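Long-range contact in 75aa long hypothetical regulatory protein AsnC (Pyrococcus horikoshii, PDB 2CVI), which is of unknown function but, as an Lrp/AsnC ligand-binding domain protein, probably senses small molecules such as amino acids and self-associates: residues 6-11 / 64-69. Sequence-based numbering, arbitrary orientation.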
ATOM      1  N   ILE A   6      -3.494  -4.274   4.354  1.00 14.43           N
ATOM      2  CA  ILE A   6      -4.680  -3.828   5.089  1.00 14.35           C
ATOM      3  C   ILE A   6      -4.563  -2.302   5.243  1.00 13.58           C
ATOM      4  O   ILE A   6      -3.576  -1.827   5.835  1.00 14.54           O
ATOM      5  CB  ILE A   6      -4.759  -4.470   6.488  1.00 14.07           C
ATOM      6  CG1 ILE A   6      -4.749  -6.005   6.424  1.00 15.09           C
ATOM      7  CG2 ILE A   6      -6.108  -4.012   7.146  1.00 14.74           C
ATOM      8  CD1 ILE A   6      -4.637  -6.656   7.811  1.00 17.34           C
ATOM      9  N   LEU A   7      -5.518  -1.551   4.702  1.00 12.78           N
ATOM     10  CA  LEU A   7      -5.524  -0.086   4.778  1.00 13.78           C
ATOM     11  C   LEU A   7      -6.399   0.263   5.963  1.00 13.76           C
ATOM     12  O   LEU A   7      -7.520  -0.234   6.061  1.00 14.55           O
ATOM     13  CB  LEU A   7      -6.078   0.526   3.476  1.00 17.77           C
ATOM     14  CG  LEU A   7      -5.306   0.467   2.139  1.00 23.17           C
ATOM     15  CD1 LEU A   7      -4.105   1.369   2.184  1.00 24.74           C
ATOM     16  CD2 LEU A   7      -4.958  -0.960   1.752  1.00 24.48           C
ATOM     17  N   MET A   8      -5.900   1.114   6.855  1.00 12.66           N
ATOM     18  CA  MET A   8      -6.601   1.422   8.090  1.00 13.08           C
ATOM     19  C   MET A   8      -6.875   2.876   8.368  1.00 13.67           C
ATOM     20  O   MET A   8      -6.056   3.746   8.049  1.00 13.58           O
ATOM     21  CB  MET A   8      -5.803   0.888   9.280  1.00 13.61           C
ATOM     22  CG  MET A   8      -5.330  -0.590   9.124  1.00 13.77           C
ATOM     23  SD  MET A   8      -4.482  -1.083  10.638  1.00 17.45           S
ATOM     24  CE  MET A   8      -4.159  -2.867  10.262  1.00 16.29           C
ATOM     25  N   VAL A   9      -8.042   3.122   8.982  1.00 14.32           N
ATOM     26  CA  VAL A   9      -8.449   4.454   9.461  1.00 16.22           C
ATOM     27  C   VAL A   9      -8.265   4.321  10.962  1.00 16.95           C
ATOM     28  O   VAL A   9      -8.709   3.362  11.588  1.00 16.43           O
ATOM     29  CB  VAL A   9      -9.918   4.767   9.143  1.00 16.34           C
ATOM     30  CG1 VAL A   9     -10.326   6.086   9.837  1.00 18.20           C
ATOM     31  CG2 VAL A   9     -10.130   4.835   7.672  1.00 15.81           C
ATOM     32  N   THR A  10      -7.548   5.242  11.582  1.00 16.32           N
ATOM     33  CA  THR A  10      -7.356   5.151  13.011  1.00 16.49           C
ATOM     34  C   THR A  10      -7.740   6.458  13.678  1.00 17.02           C
ATOM     35  O   THR A  10      -7.808   7.494  13.018  1.00 17.13           O
ATOM     36  CB  THR A  10      -5.883   4.877  13.392  1.00 19.68           C
ATOM     37  OG1 THR A  10      -5.086   6.015  13.047  1.00 22.31           O
ATOM     38  CG2 THR A  10      -5.316   3.683  12.659  1.00 19.45           C
ATOM     39  N   ALA A  11      -7.998   6.382  14.970  1.00 17.51           N
ATOM     40  CA  ALA A  11      -8.272   7.582  15.762  1.00 18.65           C
ATOM     41  C   ALA A  11      -6.966   8.395  15.704  1.00 19.82           C
ATOM     42  O   ALA A  11      -5.872   7.839  15.680  1.00 17.80           O
ATOM     43  CB  ALA A  11      -8.560   7.179  17.191  1.00 18.72           C
ATOM     44  N   PRO A  64      -9.169  -0.988  19.595  1.00 21.89           N
ATOM     45  CA  PRO A  64     -10.264  -0.112  19.164  1.00 22.47           C
ATOM     46  C   PRO A  64      -9.851   1.222  18.544  1.00 20.97           C
ATOM     47  O   PRO A  64     -10.676   1.953  18.004  1.00 21.03           O
ATOM     48  CB  PRO A  64     -11.120   0.024  20.427  1.00 22.91           C
ATOM     49  CG  PRO A  64     -10.125  -0.144  21.553  1.00 24.64           C
ATOM     50  CD  PRO A  64      -9.206  -1.254  21.044  1.00 22.90           C
ATOM     51  N   GLU A  65      -8.551   1.498  18.596  1.00 20.56           N
ATOM     52  CA  GLU A  65      -8.034   2.707  17.971  1.00 20.39           C
ATOM     53  C   GLU A  65      -8.174   2.575  16.442  1.00 19.66           C
ATOM     54  O   GLU A  65      -8.184   3.563  15.701  1.00 19.16           O
ATOM     55  CB  GLU A  65      -6.548   2.893  18.311  1.00 22.19           C
ATOM     56  CG  GLU A  65      -6.228   3.165  19.780  1.00 25.60           C
ATOM     57  CD  GLU A  65      -6.203   1.932  20.649  1.00 28.71           C
ATOM     58  OE1 GLU A  65      -6.311   0.812  20.127  1.00 26.62           O
ATOM     59  OE2 GLU A  65      -6.062   2.085  21.883  1.00 31.80           O
ATOM     60  N   ILE A  66      -8.258   1.337  15.963  1.00 18.07           N
ATOM     61  CA  ILE A  66      -8.419   1.099  14.530  1.00 17.97           C
ATOM     62  C   ILE A  66      -9.929   1.105  14.239  1.00 17.98           C
ATOM     63  O   ILE A  66     -10.660   0.193  14.654  1.00 20.36           O
ATOM     64  CB  ILE A  66      -7.787  -0.238  14.112  1.00 16.74           C
ATOM     65  CG1 ILE A  66      -6.284  -0.238  14.429  1.00 19.18           C
ATOM     66  CG2 ILE A  66      -8.012  -0.444  12.625  1.00 17.12           C
ATOM     67  CD1 ILE A  66      -5.578  -1.573  14.253  1.00 20.68           C
ATOM     68  N   GLN A  67     -10.392   2.119  13.536  1.00 16.27           N
ATOM     69  CA  GLN A  67     -11.829   2.319  13.261  1.00 16.93           C
ATOM     70  C   GLN A  67     -12.382   1.697  11.998  1.00 18.61           C
ATOM     71  O   GLN A  67     -13.592   1.378  11.925  1.00 19.59           O
ATOM     72  CB  GLN A  67     -12.133   3.846  13.270  1.00 16.55           C
ATOM     73  CG  GLN A  67     -11.724   4.531  14.537  1.00 17.16           C
ATOM     74  CD  GLN A  67     -11.867   6.036  14.461  1.00 17.37           C
ATOM     75  OE1 GLN A  67     -11.869   6.616  13.376  1.00 18.46           O
ATOM     76  NE2 GLN A  67     -11.968   6.678  15.613  1.00 20.97           N
ATOM     77  N   MET A  68     -11.528   1.514  10.984  1.00 17.65           N
ATOM     78  CA  MET A  68     -11.988   0.959   9.731  1.00 18.92           C
ATOM     79  C   MET A  68     -10.816   0.324   9.010  1.00 18.03           C
ATOM     80  O   MET A  68      -9.694   0.809   9.104  1.00 18.86           O
ATOM     81  CB  MET A  68     -12.605   2.063   8.843  1.00 23.08           C
ATOM     82  CG  MET A  68     -13.304   1.574   7.570  1.00 31.64           C
ATOM     83  SD  MET A  68     -12.212   1.450   6.130  1.00 40.50           S
ATOM     84  CE  MET A  68     -12.511   3.068   5.296  1.00 39.93           C
ATOM     85  N   THR A  69     -11.065  -0.822   8.399  1.00 15.60           N
ATOM     86  CA  THR A  69     -10.045  -1.440   7.561  1.00 14.91           C
ATOM     87  C   THR A  69     -10.660  -1.868   6.240  1.00 16.16           C
ATOM     88  O   THR A  69     -11.868  -2.196   6.166  1.00 15.29           O
ATOM     89  CB  THR A  69      -9.374  -2.695   8.188  1.00 14.59           C
ATOM     90  OG1 THR A  69     -10.313  -3.792   8.268  1.00 14.60           O
ATOM     91  CG2 THR A  69      -8.808  -2.393   9.588  1.00 16.57           C
TER
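Val9 pairs with both Gln67 and Met68 on the neighbouring strand, which makes this a classic beta bulge between antiparallel strands 2-10 and 66-77. These are the first and last strands, in chain order, of the four-stranded antiparallel sheet of the Lrp/AsnC ligand-binding domain, a member of the dimeric alpha/beta-barrel group. Val9 O accepts hydrogen bonds from two N-H groups, Gln67 N at 2.9 Å and Met68 N in a weak, longer bond of 3.4 Å. In return, Val9 N gives a nearly straight bond to Met68 O (2.8 Å, 169°). Beyond the bulge, Ala11 N bonds to Glu65 O at 2.9 Å.

The extra residue shifts the register by one, and Thr10 pairs with Ile66. On the face with Met8, Thr10, Ile66 and Thr69, the Met8 chain is extended beyond CG and crosses Ile66. Its SD lies 3.8 Å from Ile66 CD1. Met8 and Thr69 lie side by side, Met8 CG against the methyl CG2 of Thr69, and CG2 of Ile6 meets Thr69 CB. On the other face, Val9 lies against Met68. The Met68 chain starts with CG anti to the backbone N (chi1 -172°), then bends at chi2 and chi3. Its CE comes to 3.8 Å from Val9 CG2.

Both helices pack on the Met8 face. Val18 of helix 15-23 touches Ile66, and Leu22 of the same helix touches Met8. Ile56 of helix 49-59 reaches Ile6 and Thr69. On the far edge of strand 2-10, Asp39 OD2 accepts a hydrogen bond from Thr10 N.

The Gln67 chain is extended beyond CG and its amide lies beside Ala11. The amide straddles two residues there: OE1 sits 3.9 Å from Val9 CG1, and NE2 lies 3.8 Å from Ala11 CB.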